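Local coordinates for STIL N-terminal domain-containing protein (Trichoplax adhaerens, PDB 5OI9) that belongs to the STIL family and probably acts in centriole assembly, its N-terminal domain likely binding partners such as CEP85, at residues T40-E45 with N341-L346; M124-L129 with T173-S178. All coordinates share one frame; numbering follows the deposited sequence. Where two conformers were deposited one is given.

Contact 1 of 2, residues T40-E45 with N341-L346; sequences TIDITE and NEYMRL
I41 O is gripped twice from the partner strand: L346 N donates to it at 2.7 Å, and R345 CA adds a CA-H...O contact at 3.2 Å. Each carboxylate oxygen of D42 takes one N-H of R345: R345 NE reaches D42 OD1 at 2.6 Å and R345 NH2 reaches D42 OD2 at 2.7 Å, a side-on bidentate salt bridge on the syn lone pairs. Carboxylate and guanidinium planes lie 14° apart, but both oxygens stand out of the guanidinium plane, a slight skew. The arginine bends at chi3 (-62°), which brings NE alongside the aspartate. T40 CG2 sits over one guanidinium face, offset toward the rim, while T40 OG1 is hydrogen-bonded to Q347 NE2. Y343 brings CE2 to 3.6 Å from D42 OD1, which approaches the ring obliquely. An alanine in place of D42 would probably cost both charged bonds and leave the R345 head less firmly placed.

D42 and R345 form a non-hydrogen-bonded antiparallel pair; the hydrogen-bonded pairs, I41 with L346 and I43 with M344, are each tied by two N-H...O bonds, M344 N to I43 O measuring 2.6 Å. On their face I41 CB meets L346 CB at 4.3 Å. Strand 39-44 also pairs in parallel with 85-97 through I87 and I89, so it lies between 85-97 and 343-348. Past its end, with T44 as N-cap of helix 45-61, E45 N reaches E342 O at 2.9 Å from above the carbonyl plane. The contact thus has an apolar face and, opposite, a doubly bonded ion pair that would probably help keep the D42 carboxylate ionised.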
ATOM      1  N   THR A  40      -7.661  -0.538   8.903  1.00 20.67           N
ATOM      2  CA  THR A  40      -7.779  -1.421  10.055  1.00 21.96           C
ATOM      3  C   THR A  40      -6.481  -2.197  10.244  1.00 18.91           C
ATOM      4  O   THR A  40      -5.932  -2.741   9.279  1.00 18.62           O
ATOM      5  CB  THR A  40      -8.951  -2.390   9.875  1.00 26.38           C
ATOM      6  OG1 THR A  40     -10.186  -1.663   9.929  1.00 24.86           O
ATOM      7  CG2 THR A  40      -8.951  -3.465  10.958  1.00 24.12           C
ATOM      8  N   ILE A  41      -5.997  -2.246  11.482  1.00 16.00           N
ATOM      9  CA  ILE A  41      -4.793  -2.987  11.844  1.00 19.17           C
ATOM     10  C   ILE A  41      -5.174  -4.020  12.899  1.00 20.36           C
ATOM     11  O   ILE A  41      -5.719  -3.661  13.951  1.00 21.74           O
ATOM     12  CB  ILE A  41      -3.691  -2.056  12.377  1.00 22.49           C
ATOM     13  CG1 ILE A  41      -3.473  -0.868  11.436  1.00 30.61           C
ATOM     14  CG2 ILE A  41      -2.391  -2.823  12.593  1.00 21.77           C
ATOM     15  CD1 ILE A  41      -2.951  -1.240  10.068  1.00 27.05           C
ATOM     16  N   ASP A  42      -4.891  -5.291  12.626  1.00 18.76           N
ATOM     17  CA  ASP A  42      -5.072  -6.371  13.592  1.00 18.03           C
ATOM     18  C   ASP A  42      -3.703  -6.927  13.965  1.00 18.36           C
ATOM     19  O   ASP A  42      -2.945  -7.351  13.087  1.00 20.45           O
ATOM     20  CB  ASP A  42      -5.963  -7.480  13.032  1.00 21.15           C
ATOM     21  CG  ASP A  42      -7.397  -7.032  12.824  1.00 21.48           C
ATOM     22  OD1 ASP A  42      -7.848  -6.117  13.542  1.00 20.91           O
ATOM     23  OD2 ASP A  42      -8.074  -7.599  11.942  1.00 27.27           O
ATOM     24  N   ILE A  43      -3.394  -6.927  15.261  1.00 14.93           N
ATOM     25  CA  ILE A  43      -2.095  -7.351  15.776  1.00 16.20           C
ATOM     26  C   ILE A  43      -2.328  -8.475  16.775  1.00 16.92           C
ATOM     27  O   ILE A  43      -3.042  -8.289  17.766  1.00 15.69           O
ATOM     28  CB  ILE A  43      -1.340  -6.191  16.444  1.00 16.79           C
ATOM     29  CG1 ILE A  43      -1.331  -4.956  15.543  1.00 15.72           C
ATOM     30  CG2 ILE A  43       0.083  -6.609  16.796  1.00 13.10           C
ATOM     31  CD1 ILE A  43      -0.609  -3.775  16.154  1.00 18.12           C
ATOM     32  N   THR A  44      -1.715  -9.631  16.531  1.00 14.74           N
ATOM     33  CA  THR A  44      -1.914 -10.763  17.424  1.00 19.73           C
ATOM     34  C   THR A  44      -1.136 -10.574  18.720  1.00 20.71           C
ATOM     35  O   THR A  44      -0.051  -9.983  18.744  1.00 19.35           O
ATOM     36  CB  THR A  44      -1.483 -12.073  16.760  1.00 16.51           C
ATOM     37  OG1 THR A  44      -0.057 -12.089  16.606  1.00 15.21           O
ATOM     38  CG2 THR A  44      -2.144 -12.221  15.398  1.00 22.62           C
ATOM     39  N   GLU A  45      -1.712 -11.077  19.814  1.00 17.80           N
ATOM     40  CA  GLU A  45      -1.027 -11.021  21.100  0.50 21.07           C
ATOM     41  C   GLU A  45       0.271 -11.816  21.070  1.00 16.76           C
ATOM     42  O   GLU A  45       1.252 -11.429  21.716  1.00 20.88           O
ATOM     43  CB  GLU A  45      -1.952 -11.535  22.207  0.50 23.65           C
ATOM     44  CG  GLU A  45      -1.358 -11.516  23.611  0.50 25.80           C
ATOM     45  CD  GLU A  45      -0.563 -12.768  23.933  0.50 26.58           C
ATOM     46  OE1 GLU A  45      -0.712 -13.772  23.207  0.50 28.02           O
ATOM     47  OE2 GLU A  45       0.218 -12.746  24.904  0.50 32.59           O
ATOM     48  N   ASN A 341      -5.939 -17.248  20.277  1.00 35.51           N
ATOM     49  CA  ASN A 341      -5.650 -16.371  19.153  1.00 44.49           C
ATOM     50  C   ASN A 341      -6.152 -14.966  19.453  1.00 37.71           C
ATOM     51  O   ASN A 341      -6.827 -14.347  18.622  1.00 37.48           O
ATOM     52  CB  ASN A 341      -6.271 -16.920  17.868  1.00 47.10           C
ATOM     53  CG  ASN A 341      -5.689 -18.263  17.476  1.00 54.97           C
ATOM     54  OD1 ASN A 341      -4.502 -18.369  17.169  1.00 59.60           O
ATOM     55  ND2 ASN A 341      -6.523 -19.299  17.487  1.00 52.39           N
ATOM     56  N   GLU A 342      -5.836 -14.460  20.643  1.00 29.22           N
ATOM     57  CA  GLU A 342      -6.208 -13.098  20.994  1.00 22.47           C
ATOM     58  C   GLU A 342      -5.461 -12.107  20.109  1.00 24.25           C
ATOM     59  O   GLU A 342      -4.312 -12.337  19.720  1.00 20.60           O
ATOM     60  CB  GLU A 342      -5.905 -12.832  22.469  1.00 28.40           C
ATOM     61  CG  GLU A 342      -6.662 -13.739  23.433  1.00 48.45           C
ATOM     62  CD  GLU A 342      -8.161 -13.505  23.395  1.00 66.46           C
ATOM     63  OE1 GLU A 342      -8.579 -12.328  23.430  1.00 69.87           O
ATOM     64  OE2 GLU A 342      -8.920 -14.496  23.321  1.00 54.13           O
ATOM     65  N   TYR A 343      -6.119 -11.001  19.782  1.00 20.97           N
ATOM     66  CA  TYR A 343      -5.484  -9.997  18.946  1.00 22.72           C
ATOM     67  C   TYR A 343      -5.984  -8.621  19.359  1.00 18.63           C
ATOM     68  O   TYR A 343      -6.926  -8.480  20.140  1.00 15.47           O
ATOM     69  CB  TYR A 343      -5.744 -10.248  17.453  1.00 14.83           C
ATOM     70  CG  TYR A 343      -7.173  -9.980  17.046  1.00 18.58           C
ATOM     71  CD1 TYR A 343      -8.166 -10.923  17.274  1.00 20.17           C
ATOM     72  CD2 TYR A 343      -7.527  -8.785  16.435  1.00 21.53           C
ATOM     73  CE1 TYR A 343      -9.472 -10.681  16.909  1.00 19.20           C
ATOM     74  CE2 TYR A 343      -8.831  -8.536  16.062  1.00 15.74           C
ATOM     75  CZ  TYR A 343      -9.799  -9.486  16.304  1.00 21.41           C
ATOM     76  OH  TYR A 343     -11.102  -9.251  15.940  1.00 22.67           O
HETATM   77  N   MSE A 344      -5.340  -7.605  18.808  1.00 19.69           N
HETATM   78  CA  MSE A 344      -5.695  -6.224  19.069  1.00 20.37           C
HETATM   79  C   MSE A 344      -6.016  -5.525  17.746  1.00 20.81           C
HETATM   80  O   MSE A 344      -5.277  -5.661  16.773  1.00 19.57           O
HETATM   81  CB  MSE A 344      -4.547  -5.547  19.808  1.00 20.31           C
HETATM   82  CG  MSE A 344      -4.475  -4.050  19.698  1.00 29.72           C
HETATM   83 SE   MSE A 344      -2.731  -3.464  20.358  0.88 38.05          SE
HETATM   84  CE  MSE A 344      -3.029  -1.570  20.329  1.00 15.64           C
ATOM     85  N   ARG A 345      -7.133  -4.805  17.707  1.00 17.02           N
ATOM     86  CA  ARG A 345      -7.567  -4.091  16.513  1.00 21.38           C
ATOM     87  C   ARG A 345      -7.428  -2.592  16.727  1.00 16.60           C
ATOM     88  O   ARG A 345      -7.925  -2.055  17.722  1.00 20.21           O
ATOM     89  CB  ARG A 345      -9.015  -4.435  16.142  1.00 18.46           C
ATOM     90  CG  ARG A 345      -9.555  -3.570  15.007  1.00 15.93           C
ATOM     91  CD  ARG A 345     -10.742  -4.205  14.300  1.00 23.52           C
ATOM     92  NE  ARG A 345     -10.396  -5.472  13.659  1.00 26.52           N
ATOM     93  CZ  ARG A 345     -11.158  -6.090  12.760  1.00 26.62           C
ATOM     94  NH1 ARG A 345     -12.311  -5.559  12.381  1.00 22.23           N
ATOM     95  NH2 ARG A 345     -10.764  -7.242  12.235  1.00 28.92           N
ATOM     96  N   LEU A 346      -6.748  -1.929  15.796  1.00 20.29           N
ATOM     97  CA  LEU A 346      -6.627  -0.479  15.766  1.00 17.52           C
ATOM     98  C   LEU A 346      -7.277   0.054  14.498  1.00 20.69           C
ATOM     99  O   LEU A 346      -7.143  -0.540  13.423  1.00 22.52           O
ATOM    100  CB  LEU A 346      -5.160  -0.041  15.827  1.00 19.00           C
ATOM    101  CG  LEU A 346      -4.425  -0.325  17.137  1.00 21.92           C
ATOM    102  CD1 LEU A 346      -2.934  -0.052  17.000  1.00 25.96           C
ATOM    103  CD2 LEU A 346      -5.025   0.506  18.264  1.00 17.45           C
TER

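Contact 2 of 2, residues M124-L129 with T173-S178; sequences MQLACL and TYYVDS
Two backbone hydrogen bonds define the pairing of M124-L129 with T173-S178, whose parallel bridges are Q125 with T173 and L126 with Y174. Y174 bonds the residues before and after L126, as in a parallel sheet: its N donates to Q125 O at 3.1 Å, and its O accepts from A127 N at 2.7 Å, the latter bond almost straight (176°) and nearly along the C=O axis. Two CA-H...O contacts reinforce them, T173 CA on Q125 O and L126 CA on Y174 O. The short strand axes cross at 35°, and the chains part beyond A127.

Aromatic contacts centre on Y174. Its CG occupies the crowded position between backbone N and carbonyl carbon, which swings the ring back over the partner backbone. L126 CA makes a CH-pi contact over one face, 4.0 Å from the ring centroid and 20° off the normal. The ring's CE1 comes within 3.4 Å of L126 N, evidence that the peptide itself is covered.

Apolar side chains complete this face. The selenomethionine M124, bent at chi3, brings CE to 3.6 Å from Y174 CD1, crossing the tyrosine at about a right angle. L126, with CG anti to the backbone N, lays CD1 3.7 Å from Y174 CE2. On the face bearing Q125 and T173, these two side chains run side by side, and A127 CB touches T173 CG2 at 3.6 Å. Farther along, A127 O lies at the edge of the Y175 ring, close to its plane.

Strand 167-176 is flanked here by 118-126 and, antiparallel, by 180-192, whose I183 also touches Y174. Helix 45-61 packs on the Y174 and L126 face through Q52, Y56 and H59, so the tyrosine lies between sheet and helix.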
HETATM    1  N   MSE A 124      10.570  -0.326  20.407  1.00 29.18           N
HETATM    2  CA  MSE A 124      10.059  -0.518  21.753  1.00 31.53           C
HETATM    3  C   MSE A 124      11.076  -0.212  22.838  1.00 31.44           C
HETATM    4  O   MSE A 124      12.277  -0.386  22.656  1.00 29.41           O
HETATM    5  CB  MSE A 124       9.508  -1.935  21.924  1.00 34.02           C
HETATM    6  CG  MSE A 124      10.396  -3.070  21.494  1.00 27.23           C
HETATM    7 SE   MSE A 124       9.286  -4.672  21.383  0.78 36.25          SE
HETATM    8  CE  MSE A 124       8.263  -4.448  23.025  1.00 17.44           C
ATOM      9  N   GLN A 125      10.565   0.270  23.968  1.00 28.31           N
ATOM     10  CA  GLN A 125      11.390   0.680  25.090  1.00 29.02           C
ATOM     11  C   GLN A 125      10.682   0.325  26.389  1.00 32.45           C
ATOM     12  O   GLN A 125       9.452   0.379  26.483  1.00 26.37           O
ATOM     13  CB  GLN A 125      11.687   2.184  25.057  1.00 31.45           C
ATOM     14  CG  GLN A 125      10.442   3.062  25.004  1.00 32.69           C
ATOM     15  CD  GLN A 125      10.756   4.538  25.173  1.00 53.69           C
ATOM     16  OE1 GLN A 125      11.680   4.908  25.896  1.00 45.32           O
ATOM     17  NE2 GLN A 125       9.989   5.389  24.497  1.00 57.14           N
ATOM     18  N   LEU A 126      11.476  -0.040  27.390  1.00 29.28           N
ATOM     19  CA  LEU A 126      10.947  -0.308  28.720  1.00 24.76           C
ATOM     20  C   LEU A 126      10.511   0.998  29.371  1.00 22.14           C
ATOM     21  O   LEU A 126      11.282   1.959  29.431  1.00 33.07           O
ATOM     22  CB  LEU A 126      12.006  -1.013  29.568  1.00 33.83           C
ATOM     23  CG  LEU A 126      11.675  -1.355  31.021  1.00 35.78           C
ATOM     24  CD1 LEU A 126      10.578  -2.406  31.091  1.00 23.78           C
ATOM     25  CD2 LEU A 126      12.926  -1.829  31.750  1.00 41.50           C
ATOM     26  N   ALA A 127       9.266   1.039  29.841  1.00 25.31           N
ATOM     27  CA  ALA A 127       8.759   2.233  30.506  1.00 27.28           C
ATOM     28  C   ALA A 127       9.518   2.481  31.802  1.00 34.09           C
ATOM     29  O   ALA A 127       9.864   1.544  32.527  1.00 36.65           O
ATOM     30  CB  ALA A 127       7.264   2.090  30.799  1.00 26.38           C
ATOM     31  N   CYS A 128       9.776   3.753  32.094  1.00 39.55           N
ATOM     32  CA  CYS A 128      10.477   4.140  33.312  1.00 49.19           C
ATOM     33  C   CYS A 128      10.025   5.544  33.702  1.00 49.64           C
ATOM     34  O   CYS A 128       9.094   6.101  33.110  1.00 50.87           O
ATOM     35  CB  CYS A 128      11.996   4.051  33.118  1.00 46.61           C
ATOM     36  SG  CYS A 128      12.665   5.213  31.905  1.00 58.28           S
ATOM     37  N   LEU A 129      10.695   6.115  34.701  1.00 48.63           N
ATOM     38  CA  LEU A 129      10.358   7.434  35.236  1.00 58.88           C
ATOM     39  C   LEU A 129       8.913   7.480  35.724  1.00 60.14           C
ATOM     40  O   LEU A 129       8.590   6.954  36.790  1.00 53.91           O
ATOM     41  CB  LEU A 129      10.599   8.530  34.191  1.00 58.20           C
ATOM     42  CG  LEU A 129      11.975   9.203  34.153  1.00 62.20           C
ATOM     43  CD1 LEU A 129      12.226   9.988  35.432  1.00 58.46           C
ATOM     44  CD2 LEU A 129      13.086   8.191  33.916  1.00 59.45           C
ATOM     45  N   THR A 173       5.618   0.758  24.146  1.00 21.11           N
ATOM     46  CA  THR A 173       6.214   0.959  25.460  1.00 20.12           C
ATOM     47  C   THR A 173       5.698  -0.137  26.381  1.00 19.25           C
ATOM     48  O   THR A 173       4.482  -0.313  26.517  1.00 24.72           O
ATOM     49  CB  THR A 173       5.882   2.344  26.009  1.00 19.38           C
ATOM     50  OG1 THR A 173       6.326   3.340  25.081  1.00 27.26           O
ATOM     51  CG2 THR A 173       6.576   2.565  27.336  1.00 28.34           C
ATOM     52  N   TYR A 174       6.613  -0.889  26.987  1.00 20.32           N
ATOM     53  CA  TYR A 174       6.238  -2.043  27.789  1.00 22.31           C
ATOM     54  C   TYR A 174       6.787  -1.924  29.205  1.00 28.98           C
ATOM     55  O   TYR A 174       7.716  -1.158  29.480  1.00 25.44           O
ATOM     56  CB  TYR A 174       6.721  -3.357  27.154  1.00 21.11           C
ATOM     57  CG  TYR A 174       8.222  -3.553  27.166  1.00 26.33           C
ATOM     58  CD1 TYR A 174       9.031  -2.915  26.237  1.00 24.95           C
ATOM     59  CD2 TYR A 174       8.829  -4.391  28.096  1.00 26.99           C
ATOM     60  CE1 TYR A 174      10.398  -3.094  26.236  1.00 29.49           C
ATOM     61  CE2 TYR A 174      10.199  -4.576  28.103  1.00 27.87           C
ATOM     62  CZ  TYR A 174      10.978  -3.926  27.171  1.00 33.20           C
ATOM     63  OH  TYR A 174      12.343  -4.107  27.172  1.00 44.79           O
ATOM     64  N   TYR A 175       6.189  -2.704  30.102  1.00 24.99           N
ATOM     65  CA  TYR A 175       6.617  -2.766  31.490  1.00 26.38           C
ATOM     66  C   TYR A 175       6.337  -4.162  32.020  1.00 25.96           C
ATOM     67  O   TYR A 175       5.308  -4.762  31.695  1.00 27.59           O
ATOM     68  CB  TYR A 175       5.901  -1.716  32.347  1.00 26.78           C
ATOM     69  CG  TYR A 175       6.481  -1.563  33.734  1.00 31.27           C
ATOM     70  CD1 TYR A 175       7.621  -0.798  33.950  1.00 34.96           C
ATOM     71  CD2 TYR A 175       5.888  -2.176  34.831  1.00 29.74           C
ATOM     72  CE1 TYR A 175       8.157  -0.651  35.215  1.00 36.06           C
ATOM     73  CE2 TYR A 175       6.418  -2.034  36.103  1.00 37.17           C
ATOM     74  CZ  TYR A 175       7.552  -1.271  36.287  1.00 42.40           C
ATOM     75  OH  TYR A 175       8.085  -1.125  37.548  1.00 53.33           O
ATOM     76  N   VAL A 176       7.262  -4.678  32.826  1.00 25.78           N
ATOM     77  CA  VAL A 176       7.125  -5.983  33.458  1.00 28.70           C
ATOM     78  C   VAL A 176       7.168  -5.787  34.965  1.00 30.14           C
ATOM     79  O   VAL A 176       8.093  -5.155  35.488  1.00 33.50           O
ATOM     80  CB  VAL A 176       8.229  -6.960  33.009  1.00 30.08           C
ATOM     81  CG1 VAL A 176       8.099  -8.283  33.749  1.00 34.06           C
ATOM     82  CG2 VAL A 176       8.164  -7.183  31.518  1.00 36.29           C
ATOM     83  N   ASP A 177       6.158  -6.312  35.657  1.00 33.71           N
ATOM     84  CA  ASP A 177       6.196  -6.419  37.109  1.00 36.98           C
ATOM     85  C   ASP A 177       5.917  -7.862  37.503  1.00 39.74           C
ATOM     86  O   ASP A 177       5.909  -8.747  36.643  1.00 32.62           O
ATOM     87  CB  ASP A 177       5.194  -5.462  37.763  1.00 35.34           C
ATOM     88  CG  ASP A 177       3.815  -5.543  37.142  1.00 35.59           C
ATOM     89  OD1 ASP A 177       3.220  -6.641  37.140  1.00 34.92           O
ATOM     90  OD2 ASP A 177       3.322  -4.501  36.661  1.00 41.58           O
ATOM     91  N   SER A 178       5.679  -8.112  38.791  1.00 38.16           N
ATOM     92  CA  SER A 178       5.491  -9.486  39.249  1.00 43.85           C
ATOM     93  C   SER A 178       4.218 -10.108  38.687  1.00 34.71           C
ATOM     94  O   SER A 178       4.136 -11.333  38.554  1.00 38.77           O
ATOM     95  CB  SER A 178       5.469  -9.532  40.776  1.00 39.36           C
ATOM     96  OG  SER A 178       6.662  -8.994  41.320  1.00 51.96           O
TER

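Contacts 1 and 2 belong to one mixed sheet, their centres 20 Å apart and their nearest atoms about 10 Å apart without touching. Along the chain the order is 40-45, 124-129, 173-178, 341-346, so contact 1 joins the two ends of a span that contains all of contact 2. Helix 45-61 provides a physical bridge: it starts at the end of the first segment of contact 1, and its later turns pack against contact 2. Strand 167-176, which supplies a segment of contact 2, also meets I41 and I43 of contact 1 through L168 and I170. Contact 1 adds the late strand 343-348 to the sheet by antiparallel pairing with the early strand 39-44.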